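PDB 4P98: extracellular solute-binding protein from Conexibacter woesei, which probably captures a solute outside the cell membrane and delivers it to an ABC transporter, as a lipoprotein of the BMP family. Local coordinates for residues F155-H160 with E178-R183; Y185-E190 with T208-G213. All blocks are in the same frame, centred on the assembly; numbering follows the deposited sequence.

Contact 1 (F155-H160 with E178-R183)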
ATOM      1  N   PHE A 155      -6.136  12.307  -2.282  1.00 14.41           N
ATOM      2  CA  PHE A 155      -5.895  10.950  -1.774  1.00 15.35           C
ATOM      3  C   PHE A 155      -5.223  10.959  -0.395  1.00 14.58           C
ATOM      4  O   PHE A 155      -5.458  10.066   0.402  1.00 13.69           O
ATOM      5  CB  PHE A 155      -5.112  10.068  -2.775  1.00 16.79           C
ATOM      6  CG  PHE A 155      -3.625  10.349  -2.850  1.00 17.50           C
ATOM      7  CD1 PHE A 155      -3.128  11.357  -3.676  1.00 19.11           C
ATOM      8  CD2 PHE A 155      -2.719   9.571  -2.139  1.00 18.08           C
ATOM      9  CE1 PHE A 155      -1.765  11.604  -3.756  1.00 18.66           C
ATOM     10  CE2 PHE A 155      -1.356   9.808  -2.222  1.00 20.38           C
ATOM     11  CZ  PHE A 155      -0.882  10.830  -3.028  1.00 19.45           C
ATOM     12  N   VAL A 156      -4.381  11.964  -0.128  1.00 14.05           N
ATOM     13  CA  VAL A 156      -3.752  12.094   1.176  1.00 13.57           C
ATOM     14  C   VAL A 156      -4.797  12.471   2.241  1.00 13.34           C
ATOM     15  O   VAL A 156      -4.859  11.857   3.309  1.00 12.08           O
ATOM     16  CB  VAL A 156      -2.605  13.130   1.143  1.00 13.56           C
ATOM     17  CG1 VAL A 156      -1.993  13.301   2.525  1.00 14.73           C
ATOM     18  CG2 VAL A 156      -1.556  12.689   0.145  1.00 14.26           C
ATOM     19  N   LEU A 157      -5.626  13.461   1.941  1.00 14.37           N
ATOM     20  CA  LEU A 157      -6.713  13.869   2.852  1.00 15.46           C
ATOM     21  C   LEU A 157      -7.688  12.703   3.125  1.00 15.39           C
ATOM     22  O   LEU A 157      -8.171  12.523   4.253  1.00 14.48           O
ATOM     23  CB  LEU A 157      -7.460  15.070   2.278  1.00 15.41           C
ATOM     24  CG  LEU A 157      -6.686  16.387   2.154  1.00 15.56           C
ATOM     25  CD1 LEU A 157      -7.526  17.446   1.459  1.00 16.13           C
ATOM     26  CD2 LEU A 157      -6.243  16.871   3.523  1.00 17.30           C
ATOM     27  N   ALA A 158      -7.933  11.894   2.103  1.00 15.78           N
ATOM     28  CA  ALA A 158      -8.764  10.691   2.262  1.00 16.97           C
ATOM     29  C   ALA A 158      -8.102   9.659   3.199  1.00 17.55           C
ATOM     30  O   ALA A 158      -8.771   9.073   4.078  1.00 16.86           O
ATOM     31  CB  ALA A 158      -9.073  10.075   0.909  1.00 16.48           C
ATOM     32  N   THR A 159      -6.795   9.460   3.031  1.00 15.02           N
ATOM     33  CA  THR A 159      -6.047   8.556   3.891  1.00 15.21           C
ATOM     34  C   THR A 159      -6.179   8.994   5.350  1.00 15.96           C
ATOM     35  O   THR A 159      -6.430   8.168   6.238  1.00 15.85           O
ATOM     36  CB  THR A 159      -4.554   8.493   3.501  1.00 15.21           C
ATOM     37  OG1 THR A 159      -4.418   8.081   2.120  1.00 16.94           O
ATOM     38  CG2 THR A 159      -3.813   7.502   4.379  1.00 16.67           C
ATOM     39  N   HIS A 160      -6.001  10.291   5.587  1.00 15.23           N
ATOM     40  CA  HIS A 160      -6.089  10.859   6.934  1.00 16.15           C
ATOM     41  C   HIS A 160      -7.488  10.829   7.530  1.00 17.68           C
ATOM     42  O   HIS A 160      -7.641  10.637   8.746  1.00 16.69           O
ATOM     43  CB  HIS A 160      -5.537  12.274   6.951  1.00 16.36           C
ATOM     44  CG  HIS A 160      -4.045  12.309   6.970  1.00 16.17           C
ATOM     45  ND1 HIS A 160      -3.327  12.814   8.031  1.00 19.34           N
ATOM     46  CD2 HIS A 160      -3.134  11.854   6.083  1.00 16.91           C
ATOM     47  CE1 HIS A 160      -2.036  12.691   7.784  1.00 18.94           C
ATOM     48  NE2 HIS A 160      -1.891  12.107   6.612  1.00 17.52           N
ATOM     49  N   GLU A 178      -2.914  16.011  13.548  1.00 18.27           N
ATOM     50  CA  GLU A 178      -2.153  15.694  12.351  1.00 18.10           C
ATOM     51  C   GLU A 178      -1.510  16.953  11.771  1.00 16.97           C
ATOM     52  O   GLU A 178      -1.972  18.074  11.994  1.00 18.78           O
ATOM     53  CB  GLU A 178      -3.046  15.006  11.316  1.00 17.21           C
ATOM     54  CG  GLU A 178      -4.053  15.940  10.671  1.00 18.69           C
ATOM     55  CD  GLU A 178      -5.210  15.222  10.008  1.00 19.81           C
ATOM     56  OE1 GLU A 178      -5.147  13.995   9.784  1.00 20.63           O
ATOM     57  OE2 GLU A 178      -6.188  15.918   9.694  1.00 23.98           O
ATOM     58  N   THR A 179      -0.432  16.738  11.034  1.00 16.06           N
ATOM     59  CA  THR A 179       0.313  17.805  10.392  1.00 15.99           C
ATOM     60  C   THR A 179       0.698  17.342   9.003  1.00 14.66           C
ATOM     61  O   THR A 179       1.096  16.191   8.809  1.00 16.41           O
ATOM     62  CB  THR A 179       1.607  18.123  11.176  1.00 16.84           C
ATOM     63  OG1 THR A 179       1.270  18.564  12.490  1.00 18.56           O
ATOM     64  CG2 THR A 179       2.415  19.212  10.503  1.00 18.72           C
ATOM     65  N   TYR A 180       0.609  18.253   8.046  1.00 14.65           N
ATOM     66  CA  TYR A 180       1.017  17.994   6.674  1.00 15.79           C
ATOM     67  C   TYR A 180       2.306  18.755   6.340  1.00 16.19           C
ATOM     68  O   TYR A 180       2.417  19.936   6.641  1.00 16.27           O
ATOM     69  CB  TYR A 180      -0.109  18.418   5.740  1.00 16.76           C
ATOM     70  CG  TYR A 180      -1.367  17.597   5.911  1.00 15.63           C
ATOM     71  CD1 TYR A 180      -1.461  16.314   5.378  1.00 15.40           C
ATOM     72  CD2 TYR A 180      -2.472  18.102   6.599  1.00 16.40           C
ATOM     73  CE1 TYR A 180      -2.619  15.550   5.538  1.00 15.83           C
ATOM     74  CE2 TYR A 180      -3.625  17.342   6.758  1.00 17.94           C
ATOM     75  CZ  TYR A 180      -3.691  16.068   6.214  1.00 16.55           C
ATOM     76  OH  TYR A 180      -4.843  15.313   6.362  1.00 19.26           O
ATOM     77  N   THR A 181       3.279  18.079   5.732  1.00 14.08           N
ATOM     78  CA  THR A 181       4.527  18.743   5.348  1.00 16.82           C
ATOM     79  C   THR A 181       4.416  19.587   4.084  1.00 19.35           C
ATOM     80  O   THR A 181       5.256  20.457   3.864  1.00 19.01           O
ATOM     81  CB  THR A 181       5.684  17.763   5.125  1.00 17.13           C
ATOM     82  OG1 THR A 181       5.443  16.982   3.950  1.00 17.45           O
ATOM     83  CG2 THR A 181       5.884  16.857   6.325  1.00 17.42           C
ATOM     84  N   GLY A 182       3.412  19.309   3.245  1.00 19.44           N
ATOM     85  CA  GLY A 182       3.256  19.984   1.952  1.00 18.66           C
ATOM     86  C   GLY A 182       4.028  19.350   0.803  1.00 19.14           C
ATOM     87  O   GLY A 182       3.921  19.813  -0.329  1.00 20.58           O
ATOM     88  N   ARG A 183       4.787  18.290   1.081  1.00 19.12           N
ATOM     89  CA  ARG A 183       5.731  17.699   0.114  1.00 22.78           C
ATOM     90  C   ARG A 183       5.696  16.189   0.164  1.00 19.96           C
ATOM     91  O   ARG A 183       5.358  15.621   1.197  1.00 22.14           O
ATOM     92  CB  ARG A 183       7.166  18.121   0.450  1.00 27.68           C
ATOM     93  CG  ARG A 183       7.420  19.611   0.405  1.00 34.04           C
ATOM     94  CD  ARG A 183       7.483  20.113  -1.028  1.00 39.93           C
ATOM     95  NE  ARG A 183       8.021  21.474  -1.087  1.00 54.26           N
ATOM     96  CZ  ARG A 183       7.299  22.597  -1.132  1.00 59.96           C
ATOM     97  NH1 ARG A 183       5.966  22.573  -1.136  1.00 66.88           N
ATOM     98  NH2 ARG A 183       7.923  23.770  -1.176  1.00 61.41           N
TER
HETATM   99  O   HOH W   1      -8.087  13.431   9.546  1.00 30.36           O
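Glu178 places its CG between its own backbone N and carbonyl carbon (chi1 72°), and His160 sets its CG beside the backbone N, anti to the carbonyl carbon; with these torsions carboxylate and imidazole meet between helix 154-170 and strand 175-180. His160 ND1 donates to Glu178 OE1 at 2.8 Å. The acceptor lies in the imidazole plane, but OE1 is met from above the carboxylate plane, the two flat groups being turned 56° apart. The same oxygen is hydrogen-bonded to Tyr176 OH, and a water reaches OE1 at 3.0 Å while bonding only weakly to His160 O. Because His160 NE2 is bonded in turn to Thr208 OG1, both ring nitrogens are engaged, which should hold the rotation of the buried imidazole.

Tyr180 meets His160 tip to tip. Its CE1 stands 3.6 Å above the centre of the imidazole, the two rings lying oblique to each other, and its OH comes within 3.2 Å of His160 CG. One helical turn back, Val156 CG1 touches Tyr180 CE1 at 3.8 Å. Leu157 crosses the tyrosine at about a right angle, bringing CD2 to 3.5 Å from Tyr180 OH at the more exposed border. An alanine in place of His160 would probably leave Glu178 OE1 and Thr208 OG1 each without their imidazole partner and open a gap beside Tyr180 CE1.

The short axes of helix and strand run nearly antiparallel, at 168° and 11.3 Å apart. This is the return limb of a beta-alpha-beta unit, strand 144-149, helix 154-170, strand 175-180, at the border of a five-stranded parallel sheet, here tied by a His-carboxylate hydrogen bond.

Contact 2 (Y185-E190 with T208-G213)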
ATOM      1  N   TYR A 185       8.027  12.908   0.415  1.00 20.55           N
ATOM      2  CA  TYR A 185       9.375  12.389   0.690  1.00 21.20           C
ATOM      3  C   TYR A 185      10.339  13.474   1.196  1.00 19.87           C
ATOM      4  O   TYR A 185      11.525  13.404   0.922  1.00 23.94           O
ATOM      5  CB  TYR A 185       9.929  11.712  -0.584  1.00 24.08           C
ATOM      6  CG  TYR A 185      11.050  10.698  -0.401  1.00 30.05           C
ATOM      7  CD1 TYR A 185      11.020   9.762   0.626  1.00 35.13           C
ATOM      8  CD2 TYR A 185      12.135  10.652  -1.290  1.00 37.31           C
ATOM      9  CE1 TYR A 185      12.043   8.832   0.785  1.00 38.65           C
ATOM     10  CE2 TYR A 185      13.154   9.723  -1.139  1.00 40.39           C
ATOM     11  CZ  TYR A 185      13.099   8.814  -0.097  1.00 38.20           C
ATOM     12  OH  TYR A 185      14.090   7.881   0.080  1.00 39.16           O
ATOM     13  N   ASP A 186       9.830  14.479   1.914  1.00 17.99           N
ATOM     14  CA  ASP A 186      10.694  15.474   2.563  1.00 18.31           C
ATOM     15  C   ASP A 186      10.897  15.020   3.993  1.00 15.75           C
ATOM     16  O   ASP A 186      10.154  15.394   4.887  1.00 15.50           O
ATOM     17  CB  ASP A 186      10.098  16.881   2.534  1.00 18.24           C
ATOM     18  CG  ASP A 186      11.097  17.946   2.974  1.00 22.26           C
ATOM     19  OD1 ASP A 186      11.913  17.709   3.896  1.00 19.50           O
ATOM     20  OD2 ASP A 186      11.057  19.038   2.395  1.00 24.54           O
ATOM     21  N   LEU A 187      11.910  14.195   4.189  1.00 15.87           N
ATOM     22  CA  LEU A 187      12.094  13.510   5.459  1.00 16.58           C
ATOM     23  C   LEU A 187      12.433  14.490   6.574  1.00 16.77           C
ATOM     24  O   LEU A 187      12.067  14.282   7.721  1.00 16.06           O
ATOM     25  CB  LEU A 187      13.154  12.424   5.316  1.00 16.67           C
ATOM     26  CG  LEU A 187      12.878  11.356   4.259  1.00 18.09           C
ATOM     27  CD1 LEU A 187      13.993  10.331   4.259  1.00 19.83           C
ATOM     28  CD2 LEU A 187      11.549  10.645   4.474  1.00 19.02           C
ATOM     29  N   GLN A 188      13.105  15.581   6.225  1.00 17.18           N
ATOM     30  CA  GLN A 188      13.511  16.576   7.212  1.00 17.79           C
ATOM     31  C   GLN A 188      12.305  17.335   7.760  1.00 15.47           C
ATOM     32  O   GLN A 188      12.167  17.485   8.973  1.00 15.28           O
ATOM     33  CB  GLN A 188      14.574  17.501   6.597  1.00 22.46           C
ATOM     34  CG  GLN A 188      15.838  16.693   6.279  1.00 28.16           C
ATOM     35  CD  GLN A 188      16.852  17.400   5.389  1.00 28.35           C
ATOM     36  OE1 GLN A 188      16.579  18.448   4.807  1.00 34.73           O
ATOM     37  NE2 GLN A 188      18.024  16.806   5.271  1.00 20.19           N
ATOM     38  N   LYS A 189      11.393  17.748   6.883  1.00 15.24           N
ATOM     39  CA  LYS A 189      10.149  18.381   7.334  1.00 16.82           C
ATOM     40  C   LYS A 189       9.256  17.368   8.065  1.00 14.71           C
ATOM     41  O   LYS A 189       8.586  17.713   9.031  1.00 13.79           O
ATOM     42  CB  LYS A 189       9.373  18.989   6.171  1.00 19.72           C
ATOM     43  CG  LYS A 189       9.965  20.287   5.650  1.00 25.25           C
ATOM     44  CD  LYS A 189       9.086  20.895   4.560  1.00 31.24           C
ATOM     45  CE  LYS A 189       9.780  22.063   3.858  1.00 35.56           C
ATOM     46  NZ  LYS A 189       9.159  22.362   2.534  1.00 41.20           N
ATOM     47  N   GLU A 190       9.269  16.119   7.605  1.00 13.21           N
ATOM     48  CA  GLU A 190       8.509  15.054   8.264  1.00 13.64           C
ATOM     49  C   GLU A 190       8.987  14.849   9.693  1.00 14.49           C
ATOM     50  O   GLU A 190       8.181  14.793  10.618  1.00 13.87           O
ATOM     51  CB  GLU A 190       8.652  13.746   7.505  1.00 14.30           C
ATOM     52  CG  GLU A 190       7.697  12.666   7.987  1.00 15.23           C
ATOM     53  CD  GLU A 190       8.003  11.356   7.322  1.00 15.14           C
ATOM     54  OE1 GLU A 190       7.312  11.022   6.337  1.00 17.31           O
ATOM     55  OE2 GLU A 190       8.978  10.697   7.750  1.00 14.06           O
ATOM     56  N   THR A 208       1.859   8.612   6.996  1.00 14.30           N
ATOM     57  CA  THR A 208       1.160   8.307   5.738  1.00 14.79           C
ATOM     58  C   THR A 208       2.008   8.554   4.501  1.00 16.16           C
ATOM     59  O   THR A 208       1.633   8.143   3.400  1.00 14.29           O
ATOM     60  CB  THR A 208      -0.139   9.094   5.604  1.00 15.71           C
ATOM     61  OG1 THR A 208       0.138  10.492   5.594  1.00 16.26           O
ATOM     62  CG2 THR A 208      -1.062   8.755   6.753  1.00 16.60           C
ATOM     63  N   ASP A 209       3.133   9.240   4.661  1.00 14.79           N
ATOM     64  CA  ASP A 209       4.083   9.358   3.578  1.00 17.03           C
ATOM     65  C   ASP A 209       5.233   8.369   3.863  1.00 17.98           C
ATOM     66  O   ASP A 209       4.977   7.262   4.324  1.00 18.26           O
ATOM     67  CB  ASP A 209       4.544  10.814   3.417  1.00 17.97           C
ATOM     68  CG  ASP A 209       5.214  11.062   2.070  1.00 21.93           C
ATOM     69  OD1 ASP A 209       4.538  10.958   1.035  1.00 25.63           O
ATOM     70  OD2 ASP A 209       6.427  11.330   2.040  1.00 23.15           O
ATOM     71  N   ASP A 210       6.487   8.739   3.623  1.00 15.66           N
ATOM     72  CA  ASP A 210       7.578   7.786   3.745  1.00 16.98           C
ATOM     73  C   ASP A 210       7.718   7.254   5.175  1.00 16.03           C
ATOM     74  O   ASP A 210       7.780   6.042   5.393  1.00 16.59           O
ATOM     75  CB  ASP A 210       8.896   8.403   3.274  1.00 18.87           C
ATOM     76  CG  ASP A 210      10.051   7.432   3.377  1.00 19.61           C
ATOM     77  OD1 ASP A 210      10.640   7.336   4.460  1.00 17.72           O
ATOM     78  OD2 ASP A 210      10.358   6.732   2.391  1.00 25.10           O
ATOM     79  N   GLY A 211       7.763   8.167   6.133  1.00 13.12           N
ATOM     80  CA  GLY A 211       7.869   7.809   7.538  1.00 14.65           C
ATOM     81  C   GLY A 211       9.271   7.787   8.153  1.00 14.83           C
ATOM     82  O   GLY A 211       9.379   7.793   9.363  1.00 14.45           O
ATOM     83  N   ARG A 212      10.338   7.736   7.357  1.00 15.14           N
ATOM     84  CA  ARG A 212      11.696   7.631   7.940  1.00 16.42           C
ATOM     85  C   ARG A 212      12.070   8.795   8.870  1.00 17.12           C
ATOM     86  O   ARG A 212      12.788   8.600   9.856  1.00 18.85           O
ATOM     87  CB  ARG A 212      12.752   7.454   6.867  1.00 17.57           C
ATOM     88  CG  ARG A 212      12.962   5.996   6.514  1.00 19.03           C
ATOM     89  CD  ARG A 212      13.867   5.842   5.315  1.00 21.19           C
ATOM     90  NE  ARG A 212      13.102   5.915   4.089  1.00 19.19           N
ATOM     91  CZ  ARG A 212      13.511   5.474   2.904  1.00 20.91           C
ATOM     92  NH1 ARG A 212      14.713   4.943   2.750  1.00 22.72           N
ATOM     93  NH2 ARG A 212      12.696   5.560   1.855  1.00 24.65           N
ATOM     94  N   GLY A 213      11.575   9.986   8.566  1.00 16.22           N
ATOM     95  CA  GLY A 213      11.834  11.170   9.384  1.00 15.27           C
ATOM     96  C   GLY A 213      11.031  11.115  10.663  1.00 15.52           C
ATOM     97  O   GLY A 213      11.547  11.345  11.751  1.00 14.56           O
TER
HETATM   98  O   HOH W   2       4.665  10.398   6.841  1.00 14.69           O
HETATM   99  O   HOH W   3       7.834  12.349   4.021  1.00 21.96           O
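Glu190, near the start of helix 187-199, accepts from backbone N-H groups of the N-cap and first turn of helix 212-221, so one helix supplies a carboxylate to the N-terminal end of the next in a parallel alpha/beta lobe. Its CB lies 3.5 Å from Leu187 O in its own turn. With CG anti to the backbone N (chi1 -170°) the chain runs out extended, and CG passes near a water held between Glu190 OE1 and Asp209 N. CD comes up against Gly211, the N-cap residue. At the tip the oxygens divide the work: OE1 accepts from Gly211 N at 2.9 Å, on the syn side, whereas OE2 takes a bond from Leu214 N and a weak, bent one from Gly213 N at 2.8 Å. This helix end would tend to stabilise the buried negative charge, offsetting nearby Asp209, with which OE1 shares a second water.

Asp209 OD2 in turn accepts from Tyr185 N at 2.8 Å, again on the syn side. Beyond it the Tyr185 ring presents its edge to Asp210, CE1 lying 3.1 Å from OD2. Tyr185 OH sits over one face of the Arg212 guanidinium, the ring and guanidinium planes being 50° apart. Arg212 grips Asp210 side-on, NE to OD1 and NH2 to OD2, the latter at 2.7 Å. OD1 also accepts from Arg212 N, closing an Asx turn. Leu187 lays CD2 against the CB and carboxylate of Asp210, and its CD1 reaches Arg212 CB.

Gly213, without a side chain, lets the backbones draw close: its CA directs a C-H at Leu187 O, 3.5 Å away, with an angle of 157° at the hydrogen.

In the fold
Contacts 1 and 2 lie in the same lobe, on one side of the chain's centre, with their centres about 11 Å apart. The strand and turn that close contact 1 are followed directly in the chain by the loop and helix 187-199 that open contact 2. They also touch: His160 NE2 and Thr208 OG1, 2.8 Å apart, form the junction. Beside it Thr159 CG2 packs on Thr208 CG2 at 3.8 Å, and Thr181 CG2 comes within 3.7 Å of Glu190 N. Contact 1 joins helix 154-170 to outermost strand 175-180, contact 2 joins helix 187-199 to the start of helix 212-221, all within one five-stranded parallel sheet and its helices.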